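Local coordinates for protein O-methyltransferase (Coxiella burnetii, PDB 3TR6) that probably transfers a methyl group from S-adenosylmethionine to an oxygen of its acceptor substrate, working as a Rossmann-like O-methyltransferase, at residues 104-107 with 108-111; 112-115 with 116-119; 130-134 with 135-139; 152-155 with 156-160. All coordinates share one frame; numbering follows the deposited sequence.

Contact 1: residues 104-107 with 108-111; sequences LAKE and YWEK
Trp109 folds its indole back along the helix and packs against the backbone of Ala105 and Lys106. CA of Lys106 stands over the face of the six-membered ring, 3.7 Å from its centroid, in a CH-pi contact, while Ala105 O lies above the same face, nearer the rim. The first torsion of Trp109 (chi1 78°) sets CG between its own N and carbonyl carbon, which turns the ring toward the preceding turn. From the same side of the indole, Ala105 CB comes down near Trp109 CZ3 at 3.5 Å and Lys106 CG on Trp109 CZ2 at 3.6 Å. Round the helix, Leu104 and Tyr108 lie side by side and point the same way, with Leu104 CD1 3.5 Å from Tyr108 CE2 and Leu104 O in the ring plane, at its edge. Four successive i to i+4 backbone bonds, from Tyr108 N to Leu104 O through Lys111 N to Glu107 O, fix these spacings. Tyr108 leans on helix 28-40, its OH bonded to Glu36, and Lys111 forms a salt bridge with Glu32; Trp109 packs on Ile118 and Leu120 of strand 118-122, and both aromatic side chains touch Ile80 of helix 77-83, so this part of helix 99-111 meets two helices and the edge strand.

Contact 2: residues 112-115 with 116-119; sequences AGLS and DKIG
Leu114 and Ile118 cross obliquely, methyl against methyl: CD1 of Leu114 is 3.9 Å from CD1 of Ile118, and that same Ile118 methyl also rests on Leu114 CB. A looser apolar touch joins Leu114 CD2 to the CD of Lys117 at 4.3 Å, where the lysine chain sets out, extended, on its way from the turn. One carbonyl ties the same residues together through the backbone. Leu114 O accepts two backbone N-H groups: Ile118 N at 2.9 Å, nearly in line with the C=O bond (169° at the oxygen), and Lys117 N at 3.0 Å, which comes from above the carbonyl plane. The second bond closes a type I beta turn with Ser115 and Asp116 at its corners. This turn is the link between helix and strand in the unit 91-96, 99-111, 118-122, the alpha-to-beta half of a Rossmann-type beta-alpha-beta crossover. Just before it, Gly113 ends helix 99-111 in a Schellman motif; its positive phi (88°) takes the chain out of the helix, and Leu114 N probably bonds back to Trp109 O at 2.8 Å. Trp109 in turn backs Ile118. Farther out, Lys117 and Gly119 share backbone hydrogen bonds with strand 91-96, at Leu92 and Thr94, while Lys117 NZ reaches the carbonyl oxygens of Leu86 and Pro87 by weak bonds.

Contact 3: residues 130-134 with 135-139; sequences AELIH and AGQAW
Leu132 and Ile133 meet Ala135, Gly136 and Gln137 in a local contact at the protein surface, where helix 125-133 gives way to the loop that leads to strand 141-146. Its clearest polar link is the bond from Gly136 N to Ile133 O, 2.8 Å long, with the donor above the carbonyl plane (51° out of it). A three-residue step replaces the four-residue step of the helix, the last of which, His134 N to Ala130 O, measures 2.8 Å. A companion bond from Ala135 N to Leu132 O is weak, and the place of that nitrogen is doubtful. Gly136 has a positive phi of 68°, favourable for glycine, and carries the chain round so that Gln137 comes back against the helix. The aliphatic root of Gln137 then lies over the helix end: its CB and CG gather at Leu132 O, and its CG is 4.3 Å from Leu132 CD2. Because the chain bends at chi2 (-67°), the amide turns back on the loop, where Gln137 NE2 donates to Gly136 O at 2.9 Å, the donor standing above the carbonyl plane and the acceptor tilted out of the amide plane. Leu132 packs on Ile69 and Leu163, Ile133 on Glu159, Lys162 and Leu163, and Gln137 on Lys67. The whole turn belongs to the crossover connection of a Rossmann-like methyltransferase, in which the chain leaves edge strand 118-122, passes through helix 125-133 and re-enters the sheet as strand 141-146 on the far side of strand 67-71.

Contact 4: residues 152-155 with 156-160; sequences NTDL and YYEES
Residues 152-160 open helix 153-163 with regular i to i+4 bonds, led by Tyr156 N to Asn152 O at 2.9 Å, almost straight at 177°. Asn152, at the N-cap position, makes no capping bond with its side chain. Instead its CB sits over the face of the Tyr156 ring, 3.7 Å from the centroid, in a CH-pi contact, and Asn152 O lies above that face nearer the rim. The Asn152 amide is turned 65° from the ring plane, and Asp149 serves both groups: one carboxylate oxygen takes Asn152 ND2, the other binds Tyr156 OH. On another side of the helix, Asp154 and Glu158 run side by side with OD2 and OE1 4.0 Å apart; Lys200 forms salt bridges with both residues, which probably offsets the like charges, and Arg206 also pairs with Glu158. Leu155 CD1 packs on Glu159 CG at 4.0 Å. Tyr156 O accepts from Ser160 N and, at 2.7 Å, from Ser160 OG, on opposite faces of its plane. Tyr156 touches the bound S-adenosylhomocysteine and Asp149 is one of its binding residues, so the ring and carboxylate that Asn152 contacts belong to the cofactor pocket of this Rossmann-like methyltransferase.

The four contacts follow one another along the chain. Contacts 1 and 2 adjoin, centres about 8 Å apart, and together cover the end of helix 99-111 and its return to edge strand 118-122; Glu110 packs on Ser115 where they meet. Strand 118-122 then leads to helix 125-133 and contact 3, whose centre is about 22 Å from that of contact 2. Contacts 3 and 4 lie about 14 Å apart between centres and touch through Ile133 and Glu159, joining helices 125-133 and 153-163. The centres of contacts 1 and 4 are about 27 Å apart. All sit around one mixed sheet; contact 4 holds a residue of the cofactor pocket, whereas the nearest side chains of contacts 1 to 3 stay about 9 to 12 Å from the bound ligand.

Contact 1: residues 104-107 with 108-111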
loop_
_atom_site.group_PDB
_atom_site.type_symbol
_atom_site.label_atom_id
_atom_site.label_comp_id
_atom_site.label_asym_id
_atom_site.label_seq_id
_atom_site.Cartn_x
_atom_site.Cartn_y
_atom_site.Cartn_z
ATOM N N LEU A 104 -21.038 -8.529 19.130
ATOM C CA LEU A 104 -21.037 -9.306 17.898
ATOM C C LEU A 104 -19.602 -9.548 17.440
ATOM O O LEU A 104 -19.263 -10.634 16.968
ATOM C CB LEU A 104 -21.830 -8.588 16.806
ATOM C CG LEU A 104 -21.978 -9.349 15.489
ATOM C CD1 LEU A 104 -22.635 -10.702 15.720
ATOM C CD2 LEU A 104 -22.765 -8.526 14.485
ATOM N N ALA A 105 -18.765 -8.525 17.586
ATOM C CA ALA A 105 -17.342 -8.646 17.294
ATOM C C ALA A 105 -16.705 -9.806 18.059
ATOM O O ALA A 105 -16.095 -10.688 17.454
ATOM C CB ALA A 105 -16.627 -7.345 17.604
ATOM N N LYS A 106 -16.848 -9.800 19.384
ATOM C CA LYS A 106 -16.341 -10.887 20.223
ATOM C C LYS A 106 -16.770 -12.226 19.657
ATOM O O LYS A 106 -15.967 -13.150 19.536
ATOM C CB LYS A 106 -16.883 -10.783 21.650
ATOM C CG LYS A 106 -16.200 -9.769 22.543
ATOM C CD LYS A 106 -16.913 -9.690 23.886
ATOM C CE LYS A 106 -16.276 -8.651 24.790
ATOM N NZ LYS A 106 -17.126 -8.342 25.976
ATOM N N GLU A 107 -18.051 -12.320 19.325
ATOM C CA GLU A 107 -18.646 -13.556 18.846
ATOM C C GLU A 107 -17.907 -14.060 17.614
ATOM O O GLU A 107 -17.548 -15.230 17.534
ATOM C CB GLU A 107 -20.123 -13.320 18.531
ATOM C CG GLU A 107 -20.963 -14.564 18.370
ATOM C CD GLU A 107 -22.423 -14.226 18.130
ATOM O OE1 GLU A 107 -23.001 -13.435 18.917
ATOM O OE2 GLU A 107 -22.975 -14.740 17.139
ATOM N N TYR A 108 -17.654 -13.160 16.668
ATOM C CA TYR A 108 -17.041 -13.548 15.402
ATOM C C TYR A 108 -15.548 -13.846 15.508
ATOM O O TYR A 108 -15.049 -14.741 14.825
ATOM C CB TYR A 108 -17.315 -12.504 14.312
ATOM C CG TYR A 108 -18.589 -12.768 13.539
ATOM C CD1 TYR A 108 -18.559 -13.430 12.320
ATOM C CD2 TYR A 108 -19.825 -12.368 14.037
ATOM C CE1 TYR A 108 -19.718 -13.680 11.613
ATOM C CE2 TYR A 108 -20.992 -12.614 13.335
ATOM C CZ TYR A 108 -20.930 -13.269 12.123
ATOM O OH TYR A 108 -22.086 -13.520 11.418
ATOM N N TRP A 109 -14.835 -13.115 16.359
ATOM C CA TRP A 109 -13.404 -13.370 16.494
ATOM C C TRP A 109 -13.101 -14.567 17.397
ATOM O O TRP A 109 -11.994 -15.102 17.375
ATOM C CB TRP A 109 -12.598 -12.114 16.873
ATOM C CG TRP A 109 -12.638 -11.683 18.310
ATOM C CD1 TRP A 109 -12.367 -12.448 19.407
ATOM C CD2 TRP A 109 -12.909 -10.363 18.799
ATOM N NE1 TRP A 109 -12.482 -11.693 20.548
ATOM C CE2 TRP A 109 -12.812 -10.407 20.202
ATOM C CE3 TRP A 109 -13.240 -9.148 18.185
ATOM C CZ2 TRP A 109 -13.032 -9.288 21.005
ATOM C CZ3 TRP A 109 -13.455 -8.036 18.981
ATOM C CH2 TRP A 109 -13.353 -8.114 20.376
ATOM N N GLU A 110 -14.091 -14.991 18.175
ATOM C CA GLU A 110 -14.012 -16.275 18.857
ATOM C C GLU A 110 -14.203 -17.366 17.815
ATOM O O GLU A 110 -13.424 -18.313 17.732
ATOM C CB GLU A 110 -15.093 -16.390 19.933
ATOM C CG GLU A 110 -14.909 -15.445 21.116
ATOM C CD GLU A 110 -16.090 -15.469 22.075
ATOM O OE1 GLU A 110 -16.981 -16.329 21.902
ATOM O OE2 GLU A 110 -16.134 -14.624 22.996
ATOM N N LYS A 111 -15.250 -17.209 17.012
ATOM C CA LYS A 111 -15.579 -18.146 15.947
ATOM C C LYS A 111 -14.433 -18.271 14.946
ATOM O O LYS A 111 -14.343 -19.256 14.209
ATOM C CB LYS A 111 -16.852 -17.688 15.232
ATOM C CG LYS A 111 -17.413 -18.676 14.221
ATOM C CD LYS A 111 -18.724 -18.164 13.634
ATOM C CE LYS A 111 -19.360 -19.190 12.706
ATOM N NZ LYS A 111 -20.660 -18.712 12.154
#

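Contact 2: residues 112-115 with 116-119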
loop_
_atom_site.group_PDB
_atom_site.type_symbol
_atom_site.label_atom_id
_atom_site.label_comp_id
_atom_site.label_asym_id
_atom_site.label_seq_id
_atom_site.Cartn_x
_atom_site.Cartn_y
_atom_site.Cartn_z
ATOM N N ALA A 112 -13.561 -17.268 14.927
ATOM C CA ALA A 112 -12.425 -17.255 14.010
ATOM C C ALA A 112 -11.179 -17.872 14.638
ATOM O O ALA A 112 -10.205 -18.162 13.942
ATOM C CB ALA A 112 -12.137 -15.833 13.542
ATOM N N GLY A 113 -11.218 -18.067 15.954
ATOM C CA GLY A 113 -10.106 -18.651 16.686
ATOM C C GLY A 113 -9.085 -17.626 17.145
ATOM O O GLY A 113 -7.903 -17.940 17.279
ATOM N N LEU A 114 -9.539 -16.402 17.400
ATOM C CA LEU A 114 -8.632 -15.302 17.729
ATOM C C LEU A 114 -8.842 -14.760 19.138
ATOM O O LEU A 114 -8.397 -13.656 19.454
ATOM C CB LEU A 114 -8.783 -14.159 16.716
ATOM C CG LEU A 114 -8.528 -14.478 15.239
ATOM C CD1 LEU A 114 -8.906 -13.294 14.365
ATOM C CD2 LEU A 114 -7.079 -14.881 15.010
ATOM N N SER A 115 -9.513 -15.532 19.986
ATOM C CA SER A 115 -9.815 -15.072 21.338
ATOM C C SER A 115 -8.546 -14.812 22.145
ATOM O O SER A 115 -8.542 -13.999 23.074
ATOM C CB SER A 115 -10.708 -16.076 22.069
ATOM O OG SER A 115 -12.001 -16.126 21.488
ATOM N N ASP A 116 -7.469 -15.500 21.784
ATOM C CA ASP A 116 -6.207 -15.361 22.497
ATOM C C ASP A 116 -5.361 -14.212 21.953
ATOM O O ASP A 116 -4.481 -13.701 22.644
ATOM C CB ASP A 116 -5.421 -16.674 22.454
ATOM C CG ASP A 116 -6.053 -17.757 23.309
ATOM O OD1 ASP A 116 -6.604 -17.424 24.380
ATOM O OD2 ASP A 116 -6.003 -18.939 22.906
ATOM N N LYS A 117 -5.639 -13.804 20.718
ATOM C CA LYS A 117 -4.872 -12.744 20.076
ATOM C C LYS A 117 -5.535 -11.376 20.168
ATOM O O LYS A 117 -4.849 -10.357 20.247
ATOM C CB LYS A 117 -4.582 -13.091 18.616
ATOM C CG LYS A 117 -3.552 -14.189 18.449
ATOM C CD LYS A 117 -3.284 -14.479 16.986
ATOM C CE LYS A 117 -2.230 -15.556 16.831
ATOM N NZ LYS A 117 -1.979 -15.872 15.401
ATOM N N ILE A 118 -6.865 -11.348 20.160
ATOM C CA ILE A 118 -7.588 -10.081 20.207
ATOM C C ILE A 118 -8.163 -9.814 21.591
ATOM O O ILE A 118 -8.754 -10.698 22.206
ATOM C CB ILE A 118 -8.727 -10.017 19.163
ATOM C CG1 ILE A 118 -8.181 -10.279 17.758
ATOM C CG2 ILE A 118 -9.432 -8.668 19.231
ATOM C CD1 ILE A 118 -9.232 -10.235 16.684
ATOM N N GLY A 119 -7.977 -8.590 22.075
ATOM C CA GLY A 119 -8.536 -8.170 23.345
ATOM C C GLY A 119 -9.286 -6.858 23.224
ATOM O O GLY A 119 -8.739 -5.857 22.757
#

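Contact 3: residues 130-134 with 135-139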
loop_
_atom_site.group_PDB
_atom_site.type_symbol
_atom_site.label_atom_id
_atom_site.label_comp_id
_atom_site.label_asym_id
_atom_site.label_seq_id
_atom_site.Cartn_x
_atom_site.Cartn_y
_atom_site.Cartn_z
ATOM N N ALA A 130 -4.218 6.698 26.662
ATOM C CA ALA A 130 -3.507 7.386 27.734
ATOM C C ALA A 130 -3.046 6.399 28.800
ATOM O O ALA A 130 -1.969 6.550 29.371
ATOM C CB ALA A 130 -4.377 8.475 28.344
ATOM N N GLU A 131 -3.861 5.384 29.061
ATOM C CA GLU A 131 -3.462 4.326 29.977
ATOM C C GLU A 131 -2.232 3.621 29.444
ATOM O O GLU A 131 -1.255 3.445 30.169
ATOM C CB GLU A 131 -4.592 3.323 30.184
ATOM C CG GLU A 131 -5.776 3.895 30.948
ATOM C CD GLU A 131 -7.001 2.983 30.909
ATOM O OE1 GLU A 131 -6.881 1.856 30.380
ATOM O OE2 GLU A 131 -8.078 3.401 31.399
ATOM N N LEU A 132 -2.276 3.231 28.172
ATOM C CA LEU A 132 -1.151 2.549 27.541
ATOM C C LEU A 132 0.156 3.326 27.695
ATOM O O LEU A 132 1.190 2.747 28.028
ATOM C CB LEU A 132 -1.439 2.278 26.063
ATOM C CG LEU A 132 -2.444 1.166 25.755
ATOM C CD1 LEU A 132 -2.639 1.018 24.252
ATOM C CD2 LEU A 132 -1.991 -0.145 26.370
ATOM N N ILE A 133 0.107 4.632 27.446
ATOM C CA ILE A 133 1.285 5.482 27.602
ATOM C C ILE A 133 1.680 5.629 29.071
ATOM O O ILE A 133 2.817 5.346 29.454
ATOM C CB ILE A 133 1.049 6.889 27.032
ATOM C CG1 ILE A 133 0.693 6.817 25.548
ATOM C CG2 ILE A 133 2.276 7.758 27.249
ATOM C CD1 ILE A 133 0.459 8.171 24.914
ATOM N N HIS A 134 0.732 6.087 29.883
ATOM C CA HIS A 134 0.970 6.303 31.305
ATOM C C HIS A 134 1.298 4.974 32.017
ATOM O O HIS A 134 1.494 4.938 33.232
ATOM C CB HIS A 134 -0.224 7.035 31.958
ATOM C CG HIS A 134 -0.341 8.491 31.583
ATOM N ND1 HIS A 134 -1.508 9.207 31.743
ATOM C CD2 HIS A 134 0.564 9.360 31.069
ATOM C CE1 HIS A 134 -1.318 10.455 31.339
ATOM N NE2 HIS A 134 -0.073 10.574 30.927
ATOM N N ALA A 135 1.376 3.888 31.250
ATOM C CA ALA A 135 1.753 2.587 31.800
ATOM C C ALA A 135 2.992 2.018 31.107
ATOM O O ALA A 135 3.233 0.812 31.144
ATOM C CB ALA A 135 0.595 1.604 31.698
ATOM N N GLY A 136 3.765 2.894 30.469
ATOM C CA GLY A 136 5.024 2.514 29.849
ATOM C C GLY A 136 4.921 1.611 28.631
ATOM O O GLY A 136 5.542 0.549 28.589
ATOM N N GLN A 137 4.147 2.030 27.634
ATOM C CA GLN A 137 4.010 1.253 26.404
ATOM C C GLN A 137 4.410 2.073 25.183
ATOM O O GLN A 137 4.228 1.637 24.046
ATOM C CB GLN A 137 2.584 0.724 26.241
ATOM C CG GLN A 137 2.175 -0.312 27.279
ATOM C CD GLN A 137 2.952 -1.610 27.153
ATOM O OE1 GLN A 137 2.633 -2.461 26.319
ATOM N NE2 GLN A 137 3.976 -1.769 27.986
ATOM N N ALA A 138 4.950 3.261 25.423
ATOM C CA ALA A 138 5.456 4.091 24.340
ATOM C C ALA A 138 6.543 3.344 23.567
ATOM O O ALA A 138 7.398 2.694 24.171
ATOM C CB ALA A 138 5.993 5.405 24.889
ATOM N N TRP A 139 6.494 3.434 22.239
ATOM C CA TRP A 139 7.471 2.792 21.351
ATOM C C TRP A 139 7.273 1.277 21.233
ATOM O O TRP A 139 8.122 0.571 20.687
ATOM C CB TRP A 139 8.908 3.084 21.801
ATOM C CG TRP A 139 9.279 4.540 21.860
ATOM C CD1 TRP A 139 9.090 5.395 22.909
ATOM C CD2 TRP A 139 9.933 5.304 20.835
ATOM N NE1 TRP A 139 9.576 6.644 22.597
ATOM C CE2 TRP A 139 10.099 6.614 21.330
ATOM C CE3 TRP A 139 10.389 5.007 19.546
ATOM C CZ2 TRP A 139 10.698 7.627 20.581
ATOM C CZ3 TRP A 139 10.984 6.019 18.801
ATOM C CH2 TRP A 139 11.132 7.310 19.322
#

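Contact 4: residues 152-155 with 156-160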
loop_
_atom_site.group_PDB
_atom_site.type_symbol
_atom_site.label_atom_id
_atom_site.label_comp_id
_atom_site.label_asym_id
_atom_site.label_seq_id
_atom_site.Cartn_x
_atom_site.Cartn_y
_atom_site.Cartn_z
ATOM N N ASN A 152 -11.758 13.225 16.754
ATOM C CA ASN A 152 -10.559 12.968 17.541
ATOM C C ASN A 152 -9.384 12.366 16.775
ATOM O O ASN A 152 -8.452 11.852 17.394
ATOM C CB ASN A 152 -10.889 12.060 18.731
ATOM C CG ASN A 152 -11.456 12.822 19.910
ATOM O OD1 ASN A 152 -11.085 13.970 20.157
ATOM N ND2 ASN A 152 -12.357 12.184 20.650
ATOM N N THR A 153 -9.408 12.420 15.444
ATOM C CA THR A 153 -8.353 11.752 14.681
ATOM C C THR A 153 -6.974 12.365 14.929
ATOM O O THR A 153 -5.980 11.645 14.957
ATOM C CB THR A 153 -8.635 11.675 13.150
ATOM O OG1 THR A 153 -8.341 12.933 12.534
ATOM C CG2 THR A 153 -10.076 11.283 12.872
ATOM N N ASP A 154 -6.909 13.683 15.110
ATOM C CA ASP A 154 -5.624 14.329 15.388
ATOM C C ASP A 154 -5.068 13.864 16.728
ATOM O O ASP A 154 -3.900 13.490 16.828
ATOM C CB ASP A 154 -5.737 15.856 15.367
ATOM C CG ASP A 154 -4.377 16.540 15.403
ATOM O OD1 ASP A 154 -3.753 16.673 14.331
ATOM O OD2 ASP A 154 -3.929 16.935 16.499
ATOM N N LEU A 155 -5.913 13.889 17.755
ATOM C CA LEU A 155 -5.559 13.337 19.056
ATOM C C LEU A 155 -5.034 11.909 18.926
ATOM O O LEU A 155 -3.910 11.619 19.334
ATOM C CB LEU A 155 -6.766 13.356 19.996
ATOM C CG LEU A 155 -6.559 12.672 21.352
ATOM C CD1 LEU A 155 -5.463 13.369 22.145
ATOM C CD2 LEU A 155 -7.855 12.634 22.140
ATOM N N TYR A 156 -5.853 11.023 18.360
ATOM C CA TYR A 156 -5.473 9.624 18.167
ATOM C C TYR A 156 -4.171 9.476 17.384
ATOM O O TYR A 156 -3.366 8.589 17.662
ATOM C CB TYR A 156 -6.583 8.863 17.444
ATOM C CG TYR A 156 -7.900 8.825 18.180
ATOM C CD1 TYR A 156 -7.949 8.872 19.569
ATOM C CD2 TYR A 156 -9.099 8.736 17.481
ATOM C CE1 TYR A 156 -9.158 8.835 20.236
ATOM C CE2 TYR A 156 -10.305 8.697 18.143
ATOM C CZ TYR A 156 -10.332 8.749 19.517
ATOM O OH TYR A 156 -11.543 8.713 20.169
ATOM N N TYR A 157 -3.983 10.336 16.391
ATOM C CA TYR A 157 -2.776 10.324 15.580
ATOM C C TYR A 157 -1.579 10.671 16.449
ATOM O O TYR A 157 -0.570 9.961 16.461
ATOM C CB TYR A 157 -2.910 11.329 14.431
ATOM C CG TYR A 157 -1.667 11.503 13.582
ATOM C CD1 TYR A 157 -1.389 10.630 12.538
ATOM C CD2 TYR A 157 -0.784 12.551 13.812
ATOM C CE1 TYR A 157 -0.262 10.788 11.752
ATOM C CE2 TYR A 157 0.350 12.717 13.032
ATOM C CZ TYR A 157 0.607 11.831 12.003
ATOM O OH TYR A 157 1.731 11.988 11.221
ATOM N N GLU A 158 -1.711 11.769 17.185
ATOM C CA GLU A 158 -0.653 12.260 18.056
ATOM C C GLU A 158 -0.269 11.216 19.100
ATOM O O GLU A 158 0.909 11.014 19.390
ATOM C CB GLU A 158 -1.099 13.552 18.739
ATOM C CG GLU A 158 -0.035 14.626 18.749
ATOM C CD GLU A 158 0.465 14.950 17.360
ATOM O OE1 GLU A 158 -0.369 15.118 16.450
ATOM O OE2 GLU A 158 1.696 15.028 17.177
ATOM N N GLU A 159 -1.274 10.552 19.658
ATOM C CA GLU A 159 -1.051 9.507 20.644
ATOM C C GLU A 159 -0.434 8.268 20.003
ATOM O O GLU A 159 0.406 7.598 20.606
ATOM C CB GLU A 159 -2.364 9.143 21.338
ATOM C CG GLU A 159 -2.953 10.267 22.172
ATOM C CD GLU A 159 -2.166 10.524 23.443
ATOM O OE1 GLU A 159 -2.468 9.876 24.468
ATOM O OE2 GLU A 159 -1.250 11.373 23.418
ATOM N N SER A 160 -0.853 7.971 18.778
ATOM C CA SER A 160 -0.357 6.799 18.067
ATOM C C SER A 160 1.122 6.928 17.715
ATOM O O SER A 160 1.831 5.930 17.626
ATOM C CB SER A 160 -1.188 6.535 16.810
ATOM O OG SER A 160 -2.482 6.067 17.147
#